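Aminoglycoside phosphotransferase (Alicyclobacillus acidocaldarius subsp. acidocaldarius, PDB 4PDY) probably transfers phosphate groups, as a member of the aminoglycoside phosphotransferase family with a protein kinase-like fold. Local coordinates at residues 189-192 / 193-196. Sequence-based numbering, arbitrary orientation.
Sequences RDEL and HRDA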
ATOM      1  N   ARG A 189      12.149  22.735   9.420  1.00 14.90           N
ATOM      2  CA  ARG A 189      12.360  21.948  10.635  1.00 18.34           C
ATOM      3  C   ARG A 189      11.257  22.127  11.665  1.00 15.43           C
ATOM      4  O   ARG A 189      10.838  21.167  12.289  1.00 17.20           O
ATOM      5  CB  ARG A 189      13.669  22.335  11.309  1.00 23.42           C
ATOM      6  CG  ARG A 189      14.901  21.756  10.654  1.00 27.15           C
ATOM      7  CD  ARG A 189      16.146  22.346  11.310  1.00 30.09           C
ATOM      8  NE  ARG A 189      16.434  23.673  10.763  1.00 29.45           N
ATOM      9  CZ  ARG A 189      17.400  24.480  11.190  1.00 32.49           C
ATOM     10  NH1 ARG A 189      18.182  24.135  12.220  1.00 35.48           N
ATOM     11  NH2 ARG A 189      17.566  25.656  10.582  1.00 31.88           N
ATOM     12  N   ASP A 190      10.800  23.356  11.866  1.00 17.10           N
ATOM     13  CA  ASP A 190       9.843  23.595  12.933  1.00 17.87           C
ATOM     14  C   ASP A 190       8.498  22.942  12.603  1.00 15.22           C
ATOM     15  O   ASP A 190       7.892  22.315  13.492  1.00 16.70           O
ATOM     16  CB  ASP A 190       9.726  25.086  13.262  1.00 23.33           C
ATOM     17  CG  ASP A 190      10.983  25.636  13.964  1.00 28.54           C
ATOM     18  OD1 ASP A 190      11.313  25.192  15.101  1.00 33.00           O
ATOM     19  OD2 ASP A 190      11.641  26.522  13.380  1.00 33.19           O
ATOM     20  N   GLU A 191       8.068  22.987  11.331  1.00 14.78           N
ATOM     21  CA  GLU A 191       6.824  22.307  10.955  1.00 14.54           C
ATOM     22  C   GLU A 191       6.968  20.790  11.030  1.00 12.57           C
ATOM     23  O   GLU A 191       6.050  20.083  11.434  1.00 13.38           O
ATOM     24  CB  GLU A 191       6.333  22.699   9.556  1.00 17.65           C
ATOM     25  CG  GLU A 191       5.124  21.875   9.075  1.00 23.88           C
ATOM     26  CD  GLU A 191       4.665  22.191   7.652  1.00 28.33           C
ATOM     27  OE1 GLU A 191       4.891  21.339   6.718  1.00 23.75           O
ATOM     28  OE2 GLU A 191       4.079  23.293   7.479  1.00 32.33           O
ATOM     29  N   LEU A 192       8.092  20.279  10.560  1.00 12.20           N
ATOM     30  CA  LEU A 192       8.312  18.842  10.601  1.00 14.34           C
ATOM     31  C   LEU A 192       8.306  18.339  12.050  1.00 12.80           C
ATOM     32  O   LEU A 192       7.704  17.321  12.361  1.00 12.06           O
ATOM     33  CB  LEU A 192       9.641  18.505   9.922  1.00 14.15           C
ATOM     34  CG  LEU A 192       9.733  18.720   8.410  1.00 15.16           C
ATOM     35  CD1 LEU A 192      11.171  18.444   7.998  1.00 16.93           C
ATOM     36  CD2 LEU A 192       8.792  17.792   7.677  1.00 15.88           C
ATOM     37  N   HIS A 193       8.984  19.079  12.921  1.00 13.58           N
ATOM     38  CA  HIS A 193       9.039  18.746  14.354  1.00 15.11           C
ATOM     39  C   HIS A 193       7.629  18.743  14.962  1.00 13.05           C
ATOM     40  O   HIS A 193       7.240  17.792  15.655  1.00 13.98           O
ATOM     41  CB  HIS A 193       9.975  19.726  15.073  1.00 16.78           C
ATOM     42  CG  HIS A 193      10.170  19.454  16.536  1.00 22.45           C
ATOM     43  ND1 HIS A 193      10.785  20.355  17.372  1.00 33.31           N
ATOM     44  CD2 HIS A 193       9.849  18.388  17.304  1.00 22.66           C
ATOM     45  CE1 HIS A 193      10.831  19.860  18.596  1.00 31.63           C
ATOM     46  NE2 HIS A 193      10.266  18.668  18.584  1.00 23.68           N
ATOM     47  N   ARG A 194       6.857  19.776  14.664  1.00 14.99           N
ATOM     48  CA  ARG A 194       5.493  19.888  15.189  1.00 15.69           C
ATOM     49  C   ARG A 194       4.642  18.703  14.747  1.00 13.64           C
ATOM     50  O   ARG A 194       3.952  18.075  15.542  1.00 16.83           O
ATOM     51  CB  ARG A 194       4.828  21.192  14.746  1.00 21.02           C
ATOM     52  CG  ARG A 194       3.547  21.482  15.507  1.00 23.57           C
ATOM     53  CD  ARG A 194       2.688  22.616  14.952  1.00 30.46           C
ATOM     54  NE  ARG A 194       3.436  23.650  14.239  1.00 35.68           N
ATOM     55  CZ  ARG A 194       3.344  23.932  12.934  1.00 32.65           C
ATOM     56  NH1 ARG A 194       2.518  23.282  12.130  1.00 41.00           N
ATOM     57  NH2 ARG A 194       4.089  24.904  12.430  1.00 38.46           N
ATOM     58  N   ASP A 195       4.705  18.383  13.455  1.00 13.29           N
ATOM     59  CA  ASP A 195       3.906  17.285  12.945  1.00 13.06           C
ATOM     60  C   ASP A 195       4.310  15.928  13.534  1.00 12.13           C
ATOM     61  O   ASP A 195       3.456  15.113  13.880  1.00 12.88           O
ATOM     62  CB  ASP A 195       4.026  17.205  11.420  1.00 12.55           C
ATOM     63  CG  ASP A 195       3.174  18.224  10.672  1.00 16.35           C
ATOM     64  OD1 ASP A 195       2.281  18.854  11.268  1.00 17.51           O
ATOM     65  OD2 ASP A 195       3.405  18.364   9.441  1.00 19.01           O
ATOM     66  N   ALA A 196       5.617  15.663  13.618  1.00 11.84           N
ATOM     67  CA  ALA A 196       6.083  14.410  14.205  1.00 12.15           C
ATOM     68  C   ALA A 196       5.632  14.295  15.668  1.00 13.89           C
ATOM     69  O   ALA A 196       5.177  13.232  16.086  1.00 14.14           O
ATOM     70  CB  ALA A 196       7.594  14.292  14.116  1.00 11.61           C
TER
HETATM   71  O   HOH W   1      12.351  22.273  15.868  1.00 34.25           O
HETATM   72  O   HOH W   2       5.381  18.594   7.584  1.00 19.67           O
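Arg189 starts the run: its O accepts a hydrogen bond from His193 N at 2.9 Å, and the CB of His193 packs against the same oxygen. Asp190 O accepts the next i to i+4 bond, from Arg194 N, while its side chain reaches His193 through water, which sits 3.2 Å from Asp190 OD1 and 2.9 Å from His193 ND1. The His193 ring itself lies nearly parallel to that of Trp162. Glu191 faces helix 319-347, touching Tyr328, Ala332 and Gln336, in the helical part of a kinase-like phosphotransferase fold. Glu191 O accepts a hydrogen bond from Asp195 N, and with CG anti to its backbone N (chi1 173°) the extended Glu191 side chain runs alongside that of Asp195. Their carboxylate planes differ by 31°. One water donates to both, 2.9 Å from Glu191 OE1 and 2.7 Å from Asp195 OD2, and salt bridges from Asp195 to Arg300 and Arg335 probably ease the like charges. On the other flank, the bent Arg194 chain brings NH2 4.0 Å from Glu191 CA, which lies over one guanidinium face. Leu192 O accepts a hydrogen bond from Ala196 N, and the Leu192 side chain packs against Trp169 and Pro302.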